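Local coordinates for protein putative agmatine deiminase (Streptococcus mutans, PDB 2EWO) that probably hydrolyses agmatine to N-carbamoylputrescine and ammonia, as an agmatine deiminase of the guanidine-modifying enzyme superfamily, at residues S57-V62 and L312-G317; P18-K23 and T363-A368; G316-P321 and E337-R342; V62-P67 and I86-M91; P321-E326 and V347-I352. All coordinates share one frame; numbering follows the deposited sequence.

Contact 1 of 5, residues S57-V62 and L312-G317; sequences SEFEPV and LIVNGG
F59 and G317 form the aromatic part of this contact, where the phenyl ring lies over a stretch of bare glycine backbone. G317 CA is 3.8 Å from the centroid of the F59 ring and 27° off the ring normal, which is a CH-pi contact over the face, displaced toward the CE1 side of the rim. F59 CG stands anti to its own carbonyl carbon (chi1 -58°), which sets CG on the side of the 315-317 turn. Around the same ring, the G316 carbonyl oxygen approaches CD1 and CE1 obliquely.

The apolar packing continues through V314. Its CG2 lies 3.6 Å from F59 CB, and the two side chains cross at about a right angle. V314 thus meets the root of F59 with one branch, while its CB meets the carboxylate of E60, with E60 OE2 at 3.5 Å.

Polar groups gather on the E60 side. E60 is extended beyond CG and brings OE1 to 3.3 Å from N315 ND2, with carboxylate and amide planes nearly perpendicular (82°). The firmer partner of this buried carboxylate is Q24, whose NE2 is hydrogen-bonded to E60 OE2; N315 ND2 also gives a weak bond to the carbonyl of Q24.

The loop 57-62 links helix 43-57 to strand 62-66, and 312-317 carries strand 312-314 into the turn before strand 317-321. I27 of strand 24-29 touches both E60 and V314, while K343 and V345 of strand 343-347 pack against F59.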
# COMPACT_ATOMS: atom_id res chain seq x y z
N SER A 57 -26.56 11.00 11.71
CA SER A 57 -27.55 10.08 11.12
C SER A 57 -28.99 10.55 11.18
O SER A 57 -29.70 10.58 10.17
CB SER A 57 -27.49 8.71 11.80
OG SER A 57 -26.20 8.12 11.68
N GLU A 58 -29.44 10.91 12.38
CA GLU A 58 -30.81 11.35 12.55
C GLU A 58 -31.15 12.72 11.97
O GLU A 58 -32.30 13.14 12.03
CB GLU A 58 -31.20 11.30 14.04
CG GLU A 58 -30.21 11.96 15.00
CD GLU A 58 -30.89 12.37 16.30
OE1 GLU A 58 -31.73 13.31 16.25
OE2 GLU A 58 -30.60 11.77 17.37
N PHE A 59 -30.18 13.40 11.37
CA PHE A 59 -30.48 14.72 10.83
C PHE A 59 -30.33 14.79 9.31
O PHE A 59 -31.07 15.49 8.62
CB PHE A 59 -29.59 15.75 11.52
CG PHE A 59 -29.77 15.79 13.02
CD1 PHE A 59 -30.86 16.42 13.60
CD2 PHE A 59 -28.85 15.15 13.86
CE1 PHE A 59 -31.05 16.43 14.98
CE2 PHE A 59 -29.03 15.14 15.24
CZ PHE A 59 -30.13 15.79 15.81
N GLU A 60 -29.35 14.04 8.81
CA GLU A 60 -29.04 13.98 7.38
C GLU A 60 -28.08 12.83 7.14
O GLU A 60 -27.62 12.20 8.08
CB GLU A 60 -28.38 15.29 6.92
CG GLU A 60 -27.45 15.93 7.95
CD GLU A 60 -26.73 17.15 7.41
OE1 GLU A 60 -27.30 17.87 6.57
OE2 GLU A 60 -25.59 17.41 7.85
N PRO A 61 -27.79 12.54 5.87
CA PRO A 61 -26.87 11.45 5.55
C PRO A 61 -25.40 11.80 5.78
O PRO A 61 -24.99 12.98 5.72
CB PRO A 61 -27.16 11.17 4.08
CG PRO A 61 -27.54 12.53 3.58
CD PRO A 61 -28.46 13.03 4.66
N VAL A 62 -24.62 10.76 6.05
CA VAL A 62 -23.19 10.90 6.29
C VAL A 62 -22.40 10.14 5.25
O VAL A 62 -22.76 9.01 4.87
CB VAL A 62 -22.76 10.34 7.65
CG1 VAL A 62 -21.33 10.77 7.93
CG2 VAL A 62 -23.70 10.79 8.75
N LEU A 312 -20.70 21.01 15.31
CA LEU A 312 -21.12 21.04 13.92
C LEU A 312 -22.58 21.49 13.86
O LEU A 312 -23.40 21.08 14.68
CB LEU A 312 -20.95 19.65 13.28
CG LEU A 312 -20.98 19.54 11.74
CD1 LEU A 312 -22.37 19.77 11.23
CD2 LEU A 312 -20.01 20.55 11.12
N ILE A 313 -22.88 22.34 12.89
CA ILE A 313 -24.22 22.88 12.69
C ILE A 313 -24.94 22.23 11.50
O ILE A 313 -24.92 22.76 10.39
CB ILE A 313 -24.19 24.41 12.42
CG1 ILE A 313 -23.56 25.13 13.61
CG2 ILE A 313 -25.60 24.93 12.17
CD1 ILE A 313 -24.27 24.88 14.94
N VAL A 314 -25.57 21.07 11.72
CA VAL A 314 -26.30 20.43 10.64
C VAL A 314 -27.66 21.14 10.59
O VAL A 314 -27.90 22.08 11.36
CB VAL A 314 -26.51 18.92 10.91
CG1 VAL A 314 -25.21 18.32 11.39
CG2 VAL A 314 -27.61 18.70 11.92
N ASN A 315 -28.54 20.73 9.68
CA ASN A 315 -29.86 21.34 9.62
C ASN A 315 -30.78 20.59 10.58
O ASN A 315 -30.86 19.35 10.55
CB ASN A 315 -30.41 21.34 8.18
CG ASN A 315 -30.27 20.00 7.48
OD1 ASN A 315 -30.63 18.95 8.03
ND2 ASN A 315 -29.75 20.03 6.26
N GLY A 316 -31.43 21.35 11.46
CA GLY A 316 -32.32 20.77 12.45
C GLY A 316 -31.62 19.97 13.53
O GLY A 316 -32.22 19.06 14.12
N GLY A 317 -30.36 20.29 13.81
CA GLY A 317 -29.63 19.56 14.83
C GLY A 317 -28.24 20.09 15.12
O GLY A 317 -27.65 20.81 14.31

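Contact 2 of 5, residues P18-K23 and T363-A368; sequences PGEFEK and TQQQPA
P18 and P367 meet ring against ring where the type I turn G19-E22 packs beside strand 364-367, within this chain an outermost strand of a mixed four-stranded sheet. The turn is closed by E22 N to G19 O, and strand 24-29, antiparallel to 364-367, follows after K23. E22 OE2 takes a bond from G19 N, from above the carboxylate plane, and also pairs with R16. Between the two prolines the closest atoms are the CG carbons, P18 CG to P367 CG at 3.7 Å, with the side chains crossing at about a right angle.

E20 and Q365 form a second crossing, also close to perpendicular. The E20 chain leaves with CG anti to the backbone N (chi1 -165°), and it is this methylene that faces the amide of Q365, 4.1 Å from NE2. Q365 is compact by contrast: its chain bends at chi2 (-66°), which turns CD to the E20 side. The OE1 of that amide is hydrogen-bonded to R99 NH2, so its polar end is held from outside the two segments.

K23 is extended, and on this exposed side A368 CB lies 4.1 Å from both K23 CG and K23 CE.

One backbone bond joins the segments at this end: A368 N to K23 O, 3.3 Å long and bent to 140° at the hydrogen. The same oxygen also lies 3.6 Å from P367 CA.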
# COMPACT_ATOMS: atom_id res chain seq x y z
N PRO A 18 -22.04 29.48 1.63
CA PRO A 18 -23.26 29.70 2.41
C PRO A 18 -22.98 29.39 3.86
O PRO A 18 -22.11 28.58 4.16
CB PRO A 18 -24.22 28.69 1.80
CG PRO A 18 -23.31 27.51 1.65
CD PRO A 18 -22.09 28.15 0.99
N GLY A 19 -23.74 30.01 4.75
CA GLY A 19 -23.55 29.78 6.17
C GLY A 19 -23.67 28.33 6.59
O GLY A 19 -24.55 27.60 6.13
N GLU A 20 -22.79 27.93 7.49
CA GLU A 20 -22.76 26.56 7.99
C GLU A 20 -24.15 26.08 8.41
O GLU A 20 -24.49 24.90 8.25
CB GLU A 20 -21.79 26.46 9.16
CG GLU A 20 -21.41 25.03 9.53
CD GLU A 20 -20.16 24.96 10.41
OE1 GLU A 20 -19.08 25.44 9.95
OE2 GLU A 20 -20.26 24.42 11.54
N PHE A 21 -24.94 27.00 8.94
CA PHE A 21 -26.28 26.71 9.41
C PHE A 21 -27.31 26.48 8.30
O PHE A 21 -28.29 25.76 8.51
CB PHE A 21 -26.75 27.85 10.31
CG PHE A 21 -26.33 29.22 9.84
CD1 PHE A 21 -27.01 29.85 8.80
CD2 PHE A 21 -25.27 29.88 10.44
CE1 PHE A 21 -26.63 31.12 8.38
CE2 PHE A 21 -24.89 31.15 10.03
CZ PHE A 21 -25.56 31.77 9.00
N GLU A 22 -27.09 27.08 7.13
CA GLU A 22 -28.02 26.92 6.02
C GLU A 22 -28.30 25.44 5.74
O GLU A 22 -27.61 24.56 6.25
CB GLU A 22 -27.48 27.62 4.77
CG GLU A 22 -27.38 29.14 4.93
CD GLU A 22 -27.12 29.87 3.62
OE1 GLU A 22 -27.86 29.62 2.63
OE2 GLU A 22 -26.19 30.72 3.56
N LYS A 23 -29.33 25.18 4.93
CA LYS A 23 -29.71 23.81 4.60
C LYS A 23 -28.59 23.08 3.87
O LYS A 23 -27.92 23.62 2.98
CB LYS A 23 -30.98 23.79 3.75
CG LYS A 23 -31.50 22.38 3.42
CD LYS A 23 -32.75 22.45 2.52
CE LYS A 23 -33.21 21.08 2.02
NZ LYS A 23 -34.32 21.22 1.03
N THR A 363 -15.31 17.04 10.42
CA THR A 363 -16.48 16.99 9.52
C THR A 363 -16.39 18.09 8.48
O THR A 363 -15.53 18.98 8.56
CB THR A 363 -17.79 17.16 10.28
OG1 THR A 363 -17.79 18.40 10.97
CG2 THR A 363 -18.03 16.06 11.32
N GLN A 364 -17.28 17.98 7.53
CA GLN A 364 -17.39 18.92 6.41
C GLN A 364 -18.74 18.69 5.75
O GLN A 364 -18.99 17.64 5.15
CB GLN A 364 -16.26 18.67 5.42
CG GLN A 364 -16.37 19.52 4.15
CD GLN A 364 -16.30 21.02 4.44
OE1 GLN A 364 -15.31 21.49 5.00
NE2 GLN A 364 -17.29 21.80 4.09
N GLN A 365 -19.60 19.68 5.86
CA GLN A 365 -20.95 19.58 5.32
C GLN A 365 -21.03 20.18 3.91
O GLN A 365 -20.31 21.13 3.58
CB GLN A 365 -21.94 20.28 6.25
CG GLN A 365 -22.11 21.77 5.97
CD GLN A 365 -20.84 22.58 6.24
OE1 GLN A 365 -19.96 22.12 6.97
NE2 GLN A 365 -20.70 23.77 5.70
N GLN A 366 -21.93 19.56 3.16
CA GLN A 366 -22.22 19.92 1.77
C GLN A 366 -23.62 20.56 1.71
O GLN A 366 -24.63 19.92 2.03
CB GLN A 366 -22.17 18.65 0.91
CG GLN A 366 -22.71 18.84 -0.50
CD GLN A 366 -23.01 17.51 -1.20
OE1 GLN A 366 -23.51 17.50 -2.32
NE2 GLN A 366 -22.73 16.37 -0.60
N PRO A 367 -23.73 21.85 1.31
CA PRO A 367 -25.03 22.53 1.22
C PRO A 367 -25.91 21.92 0.16
O PRO A 367 -25.44 21.75 -1.01
CB PRO A 367 -24.67 23.94 0.81
CG PRO A 367 -23.16 24.00 0.63
CD PRO A 367 -22.57 22.66 0.95
N ALA A 368 -27.16 21.61 0.52
CA ALA A 368 -28.15 21.02 -0.42
C ALA A 368 -28.40 22.00 -1.58
O ALA A 368 -27.94 23.15 -1.55
CB ALA A 368 -29.47 20.74 0.30

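Contact 3 of 5, residues G316-P321 and E337-R342; sequences GGIILP and EMFPDR
The two backbones come nearest at G317 and R342, whose CA atoms are 4.7 Å apart, at the start of strand 317-321 and just before strand 343-347. The contact lies within a beta-alpha-beta unit, strand 317-321, helix 328-338, strand 343-347. The segment 337-342 is the return from helix to second strand: F339 is the first residue to leave helical backbone angles, and D341 then centres an inverse gamma turn, closed by a weak bond from R342 N to P340 O.

I318 and F339 make the apolar half. I318 CG1 lies anti to the carbonyl carbon and the chain continues extended (chi2 179°), which carries CD1 out to F339. There it sits 3.3 Å from F339 CD1 and 3.5 Å from F339 CB, approaching the ring obliquely near its root. The two side chains cross at about a right angle, and I313 of strand 312-314 touches both.

R342 makes the other half, mostly with its aliphatic stem. The chain is extended from CG to NE and lies against the main chain of G316 and G317, with R342 CG 3.5 Å from G317 N. Its CD also meets the side chain of I318, R342 CD to I318 CG1 3.9 Å. The guanidinium finds its main partner just before 316-321, where NE is hydrogen-bonded to the carbonyl of V314 and so fixes the far end of the stem. G317 O sits at the guanidinium edge, in its plane, with R342 NE 3.8 Å away.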
# COMPACT_ATOMS: atom_id res chain seq x y z
N GLY A 316 -31.43 21.35 11.46
CA GLY A 316 -32.32 20.77 12.45
C GLY A 316 -31.62 19.97 13.53
O GLY A 316 -32.22 19.06 14.12
N GLY A 317 -30.36 20.29 13.81
CA GLY A 317 -29.63 19.56 14.83
C GLY A 317 -28.24 20.09 15.12
O GLY A 317 -27.65 20.81 14.31
N ILE A 318 -27.70 19.76 16.29
CA ILE A 318 -26.37 20.19 16.67
C ILE A 318 -25.63 19.02 17.27
O ILE A 318 -26.20 18.26 18.05
CB ILE A 318 -26.42 21.32 17.72
CG1 ILE A 318 -26.85 22.62 17.03
CG2 ILE A 318 -25.05 21.47 18.40
CD1 ILE A 318 -26.95 23.79 17.97
N ILE A 319 -24.37 18.88 16.88
CA ILE A 319 -23.54 17.80 17.40
C ILE A 319 -22.49 18.50 18.24
O ILE A 319 -21.61 19.18 17.71
CB ILE A 319 -22.88 17.02 16.25
CG1 ILE A 319 -23.91 16.77 15.12
CG2 ILE A 319 -22.31 15.72 16.78
CD1 ILE A 319 -25.06 15.82 15.47
N LEU A 320 -22.61 18.36 19.56
CA LEU A 320 -21.69 19.01 20.49
C LEU A 320 -20.81 18.03 21.26
O LEU A 320 -21.24 16.93 21.62
CB LEU A 320 -22.50 19.88 21.47
CG LEU A 320 -21.77 20.79 22.47
CD1 LEU A 320 -21.32 22.08 21.78
CD2 LEU A 320 -22.70 21.12 23.63
N PRO A 321 -19.56 18.44 21.53
CA PRO A 321 -18.61 17.60 22.27
C PRO A 321 -18.90 17.54 23.76
O PRO A 321 -19.29 18.53 24.36
CB PRO A 321 -17.26 18.25 21.94
CG PRO A 321 -17.61 19.68 21.71
CD PRO A 321 -18.89 19.60 20.92
N GLU A 337 -29.74 27.46 23.91
CA GLU A 337 -30.25 28.83 23.86
C GLU A 337 -30.09 29.38 22.45
O GLU A 337 -31.05 29.85 21.83
CB GLU A 337 -29.47 29.75 24.82
CG GLU A 337 -29.14 29.20 26.21
CD GLU A 337 -30.37 28.81 27.03
OE1 GLU A 337 -31.30 29.64 27.14
OE2 GLU A 337 -30.38 27.67 27.57
N MSE A 338 -28.86 29.32 21.95
CA MSE A 338 -28.50 29.81 20.62
C MSE A 338 -29.40 29.22 19.54
O MSE A 338 -30.02 29.94 18.75
CB MSE A 338 -27.05 29.46 20.32
CG MSE A 338 -26.10 29.83 21.43
SE MSE A 338 -24.35 28.99 21.25
CE MSE A 338 -23.20 30.46 21.83
N PHE A 339 -29.47 27.90 19.49
CA PHE A 339 -30.30 27.25 18.50
C PHE A 339 -31.47 26.54 19.18
O PHE A 339 -31.45 25.33 19.39
CB PHE A 339 -29.47 26.25 17.68
CG PHE A 339 -28.33 26.88 16.91
CD1 PHE A 339 -27.09 27.07 17.52
CD2 PHE A 339 -28.51 27.30 15.60
CE1 PHE A 339 -26.04 27.67 16.82
CE2 PHE A 339 -27.46 27.90 14.90
CZ PHE A 339 -26.23 28.08 15.51
N PRO A 340 -32.51 27.31 19.53
CA PRO A 340 -33.70 26.77 20.19
C PRO A 340 -34.44 25.76 19.32
O PRO A 340 -34.80 24.68 19.77
CB PRO A 340 -34.53 28.02 20.46
CG PRO A 340 -34.18 28.90 19.29
CD PRO A 340 -32.69 28.75 19.22
N ASP A 341 -34.66 26.14 18.06
CA ASP A 341 -35.36 25.28 17.13
C ASP A 341 -34.40 24.28 16.47
O ASP A 341 -34.41 24.10 15.25
CB ASP A 341 -36.06 26.14 16.07
CG ASP A 341 -35.12 27.16 15.46
OD1 ASP A 341 -34.14 26.75 14.80
OD2 ASP A 341 -35.37 28.38 15.64
N ARG A 342 -33.56 23.64 17.28
CA ARG A 342 -32.60 22.67 16.78
C ARG A 342 -32.28 21.65 17.86
O ARG A 342 -31.79 22.02 18.93
CB ARG A 342 -31.29 23.36 16.36
CG ARG A 342 -31.11 23.56 14.86
CD ARG A 342 -29.64 23.80 14.53
NE ARG A 342 -29.41 23.90 13.09
CZ ARG A 342 -29.75 24.95 12.35
NH1 ARG A 342 -30.34 26.00 12.90
NH2 ARG A 342 -29.51 24.94 11.05

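Contact 4 of 5, residues V62-P67 and I86-M91; sequences VSLCVP and IRIIEM
C65 and I89 pack at the apolar centre, with the sulfur of C65 against the end of the isoleucine, SG to I89 CD1 3.3 Å. I89 CG1 lies between its own backbone N and carbonyl carbon (chi1 54°), which places it beside that sulfur. Just past the strand end, the selenomethionine M91 joins by its root, M91 CB to C65 CB 3.5 Å, and its terminal CE also reaches the C65 sulfur. The apolar residues of the other face are V62, L64, V66, I86 and I88. There V62 and I86 lie side by side, pointing the same way, V62 CG2 to I86 CG1 3.9 Å, while V66 CG2 stands 4.2 Å from I88 CG2. V78 of helix 71-79 packs on I86, and Y71 and L75 on I88.

Between the faces runs a parallel ladder, its strands inclined by 30°. Five backbone bonds zigzag along it: R87 N to V62 O, L64 N to R87 O, I89 N to L64 O, V66 N to I89 O and M91 N to V66 O, the first at 2.9 Å and the last at 3.0 Å.

At the polar edge R87 runs extended on the face it shares with S63, and its NE gives S63 OG a nearly straight bond in the guanidinium plane (3.1 Å, 166°). Strand 86-90 is outermost in its own chain, but a second subunit meets it: E146 of that subunit accepts from I88 N, and K143 of that subunit forms a salt bridge with E90, at the polar end of the I88 face.

Two adjacent parallel strands connected through helix 71-79 form a beta-alpha-beta crossover, consistent with the beta-beta-alpha-beta modules of the pentein fold.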
# COMPACT_ATOMS: atom_id res chain seq x y z
N VAL A 62 -24.62 10.76 6.05
CA VAL A 62 -23.19 10.90 6.29
C VAL A 62 -22.40 10.14 5.25
O VAL A 62 -22.76 9.01 4.87
CB VAL A 62 -22.76 10.34 7.65
CG1 VAL A 62 -21.33 10.77 7.93
CG2 VAL A 62 -23.70 10.79 8.75
N SER A 63 -21.32 10.77 4.79
CA SER A 63 -20.39 10.21 3.79
C SER A 63 -19.07 9.96 4.49
O SER A 63 -18.20 10.82 4.54
CB SER A 63 -20.19 11.18 2.63
OG SER A 63 -21.32 11.19 1.78
N LEU A 64 -18.94 8.76 5.02
CA LEU A 64 -17.76 8.32 5.75
C LEU A 64 -16.69 7.78 4.79
O LEU A 64 -16.85 6.70 4.22
CB LEU A 64 -18.21 7.24 6.73
CG LEU A 64 -17.26 6.82 7.84
CD1 LEU A 64 -17.03 8.02 8.73
CD2 LEU A 64 -17.82 5.65 8.61
N CYS A 65 -15.58 8.51 4.61
CA CYS A 65 -14.53 8.06 3.69
C CYS A 65 -13.36 7.39 4.39
O CYS A 65 -12.59 8.05 5.07
CB CYS A 65 -13.99 9.25 2.92
SG CYS A 65 -15.29 10.33 2.38
N VAL A 66 -13.20 6.08 4.22
CA VAL A 66 -12.09 5.46 4.92
C VAL A 66 -11.04 4.82 4.01
O VAL A 66 -11.35 4.32 2.92
CB VAL A 66 -12.59 4.41 5.97
CG1 VAL A 66 -13.86 4.93 6.63
CG2 VAL A 66 -12.83 3.05 5.34
N PRO A 67 -9.77 4.88 4.44
CA PRO A 67 -8.68 4.30 3.67
C PRO A 67 -9.04 2.86 3.42
O PRO A 67 -9.75 2.26 4.22
CB PRO A 67 -7.49 4.45 4.62
CG PRO A 67 -7.74 5.78 5.20
CD PRO A 67 -9.23 5.73 5.52
N ILE A 86 -25.90 6.25 6.23
CA ILE A 86 -24.46 6.43 6.27
C ILE A 86 -23.81 5.54 5.19
O ILE A 86 -24.00 4.32 5.19
CB ILE A 86 -23.89 6.02 7.65
CG1 ILE A 86 -24.44 6.94 8.73
CG2 ILE A 86 -22.38 6.07 7.64
CD1 ILE A 86 -23.98 6.57 10.13
N ARG A 87 -23.07 6.16 4.27
CA ARG A 87 -22.39 5.41 3.21
C ARG A 87 -20.88 5.46 3.39
O ARG A 87 -20.31 6.52 3.68
CB ARG A 87 -22.73 5.95 1.81
CG ARG A 87 -22.22 7.35 1.50
CD ARG A 87 -22.47 7.67 0.03
NE ARG A 87 -22.09 9.03 -0.33
CZ ARG A 87 -22.20 9.53 -1.55
NH1 ARG A 87 -22.69 8.78 -2.53
NH2 ARG A 87 -21.84 10.78 -1.81
N ILE A 88 -20.24 4.31 3.22
CA ILE A 88 -18.80 4.23 3.37
C ILE A 88 -18.14 4.23 1.99
O ILE A 88 -18.26 3.26 1.25
CB ILE A 88 -18.38 2.94 4.10
CG1 ILE A 88 -18.99 2.88 5.50
CG2 ILE A 88 -16.88 2.89 4.21
CD1 ILE A 88 -20.49 2.57 5.54
N ILE A 89 -17.46 5.33 1.64
CA ILE A 89 -16.76 5.40 0.35
C ILE A 89 -15.27 5.25 0.60
O ILE A 89 -14.74 5.77 1.58
CB ILE A 89 -16.99 6.76 -0.42
CG1 ILE A 89 -16.63 7.95 0.47
CG2 ILE A 89 -18.43 6.86 -0.90
CD1 ILE A 89 -17.61 8.18 1.60
N GLU A 90 -14.59 4.53 -0.28
CA GLU A 90 -13.16 4.32 -0.13
C GLU A 90 -12.36 5.58 -0.44
O GLU A 90 -12.49 6.13 -1.53
CB GLU A 90 -12.68 3.22 -1.05
CG GLU A 90 -11.28 2.81 -0.73
CD GLU A 90 -10.56 2.29 -1.94
OE1 GLU A 90 -11.04 1.31 -2.54
OE2 GLU A 90 -9.52 2.88 -2.30
N MSE A 91 -11.53 6.01 0.50
CA MSE A 91 -10.70 7.19 0.28
C MSE A 91 -9.47 7.21 1.18
O MSE A 91 -9.60 7.04 2.39
CB MSE A 91 -11.51 8.46 0.52
CG MSE A 91 -10.83 9.69 0.01
SE MSE A 91 -11.95 11.28 0.04
CE MSE A 91 -13.54 10.59 -0.83

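Contact 5 of 5, residues P321-E326 and V347-I352; sequences PQYGDE and VRTEEI
Q322 and V347 are joined by a backbone hydrogen bond, Q322 N to V347 O, 2.9 Å long, with the donor above the carbonyl plane. V347 O has a second donor, T349 N at 2.6 Å, arriving from the opposite face of the same plane. This carbonyl is therefore gripped twice, once across the contact and once within the inverse gamma turn centred on R348. A weaker link runs the other way: R348 CA approaches Q322 O at 3.4 Å as a CA-H...O contact, almost straight at the hydrogen (170°).

These bonds mark the point where two parallel strands of a beta-alpha-beta unit come apart. P321 and V347 form the last bridge between strands 317-321 and 343-347, after which one chain heads for helix 328-338 and the other for the short helix at 350-353; the runs 321-324 and 347-350 diverge by 69°.

Charged and polar contacts centre on R348. Its chain bends at chi2 and again at chi3 (-75°), the latter placing NE 3.7 Å from Q322 O. Y323 O lies over one guanidinium face, toward the rim, and G324 CA, bare of any side chain, is 3.4 Å from R348 NH1. E350, in the same segment, forms a long salt bridge to this group, R348 NH2 to E350 OE2 at 3.6 Å.

Aromatic packing involves Y323, which presents its ring edge to E350: Y323 CD1 is 3.7 Å from E350 CA, which lies in the ring plane. The Y323 hydroxyl is hydrogen-bonded to the carbonyl of S307, and the ring of Y308 meets that of Y323.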
# COMPACT_ATOMS: atom_id res chain seq x y z
N PRO A 321 -19.56 18.44 21.53
CA PRO A 321 -18.61 17.60 22.27
C PRO A 321 -18.90 17.54 23.76
O PRO A 321 -19.29 18.53 24.36
CB PRO A 321 -17.26 18.25 21.94
CG PRO A 321 -17.61 19.68 21.71
CD PRO A 321 -18.89 19.60 20.92
N GLN A 322 -18.72 16.35 24.34
CA GLN A 322 -18.95 16.12 25.77
C GLN A 322 -17.74 15.39 26.34
O GLN A 322 -17.71 14.15 26.37
CB GLN A 322 -20.20 15.27 25.99
CG GLN A 322 -21.51 15.83 25.43
CD GLN A 322 -22.00 17.06 26.18
OE1 GLN A 322 -21.41 18.13 26.07
NE2 GLN A 322 -23.07 16.90 26.95
N TYR A 323 -16.76 16.15 26.82
CA TYR A 323 -15.53 15.58 27.38
C TYR A 323 -15.69 14.94 28.76
O TYR A 323 -14.84 14.17 29.21
CB TYR A 323 -14.45 16.67 27.44
CG TYR A 323 -14.38 17.51 26.20
CD1 TYR A 323 -14.04 16.96 24.97
CD2 TYR A 323 -14.68 18.87 26.25
CE1 TYR A 323 -13.99 17.74 23.81
CE2 TYR A 323 -14.64 19.67 25.11
CZ TYR A 323 -14.30 19.10 23.89
OH TYR A 323 -14.26 19.90 22.77
N GLY A 324 -16.79 15.25 29.44
CA GLY A 324 -16.99 14.70 30.77
C GLY A 324 -16.38 15.68 31.76
O GLY A 324 -15.73 15.29 32.75
N ASP A 325 -16.58 16.96 31.47
CA ASP A 325 -16.09 18.06 32.27
C ASP A 325 -17.18 18.53 33.21
O ASP A 325 -18.33 18.09 33.13
CB ASP A 325 -15.64 19.20 31.35
CG ASP A 325 -14.98 20.33 32.09
OD1 ASP A 325 -13.81 20.17 32.51
OD2 ASP A 325 -15.63 21.39 32.27
N GLU A 326 -16.81 19.43 34.12
CA GLU A 326 -17.72 20.01 35.10
C GLU A 326 -18.71 20.94 34.39
O GLU A 326 -19.92 20.84 34.57
CB GLU A 326 -16.91 20.76 36.18
CG GLU A 326 -17.71 21.24 37.39
CD GLU A 326 -16.82 21.72 38.54
OE1 GLU A 326 -15.88 22.51 38.29
OE2 GLU A 326 -17.07 21.31 39.70
N VAL A 347 -21.80 13.98 22.12
CA VAL A 347 -21.05 12.72 22.10
C VAL A 347 -19.67 12.84 22.76
O VAL A 347 -19.04 13.90 22.75
CB VAL A 347 -20.87 12.19 20.65
CG1 VAL A 347 -20.50 10.71 20.68
CG2 VAL A 347 -22.14 12.42 19.83
N ARG A 348 -19.20 11.74 23.34
CA ARG A 348 -17.90 11.71 24.00
C ARG A 348 -16.76 11.82 22.98
O ARG A 348 -16.03 10.85 22.75
CB ARG A 348 -17.76 10.42 24.80
CG ARG A 348 -18.92 10.14 25.71
CD ARG A 348 -18.92 11.09 26.88
NE ARG A 348 -17.90 10.74 27.86
CZ ARG A 348 -17.84 11.25 29.08
NH1 ARG A 348 -18.76 12.13 29.46
NH2 ARG A 348 -16.89 10.86 29.92
N THR A 349 -16.62 12.99 22.38
CA THR A 349 -15.58 13.23 21.38
C THR A 349 -14.29 13.69 22.04
O THR A 349 -13.47 14.41 21.47
CB THR A 349 -16.05 14.28 20.33
OG1 THR A 349 -16.31 15.53 20.98
CG2 THR A 349 -17.31 13.81 19.64
N GLU A 350 -14.12 13.25 23.28
CA GLU A 350 -12.95 13.57 24.08
C GLU A 350 -11.77 12.75 23.56
O GLU A 350 -10.63 13.22 23.56
CB GLU A 350 -13.23 13.22 25.54
CG GLU A 350 -13.87 11.85 25.67
CD GLU A 350 -13.42 11.11 26.90
OE1 GLU A 350 -12.20 11.14 27.19
OE2 GLU A 350 -14.27 10.47 27.55
N GLU A 351 -12.05 11.53 23.12
CA GLU A 351 -11.02 10.62 22.61
C GLU A 351 -10.33 11.15 21.35
O GLU A 351 -9.20 10.77 21.04
CB GLU A 351 -11.63 9.24 22.33
CG GLU A 351 -10.58 8.16 22.11
CD GLU A 351 -9.87 7.79 23.40
OE1 GLU A 351 -10.44 8.04 24.48
OE2 GLU A 351 -8.74 7.25 23.33
N ILE A 352 -11.02 12.03 20.62
CA ILE A 352 -10.45 12.60 19.41
C ILE A 352 -9.79 13.93 19.75
O ILE A 352 -8.99 14.47 18.98
CB ILE A 352 -11.52 12.82 18.29
CG1 ILE A 352 -12.31 14.09 18.54
CG2 ILE A 352 -12.48 11.66 18.24
CD1 ILE A 352 -13.13 14.48 17.34

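How the contacts relate
Contacts 3 and 4 are the buried ones, each within a beta-alpha-beta unit, yet they differ in kind: contact 4 is a full ladder between adjacent strands, contact 3 a side-chain junction at the return from the helix. The others are partly buried: contact 1 sets an aromatic ring on glycine backbone beside a polar side, contact 2 is mainly apolar with one backbone bond, and contact 5 combines backbone bonds with an arginine. Contact 1 shares G316 and G317 with contact 3 and V62 with contact 4, and L312 packs on T363 of contact 2. Contact 3 engages the start of strand 317-321, contact 5 its end. Contacts 2 and 4 lie on one sheet without touching, and contact 4 alone meets another subunit.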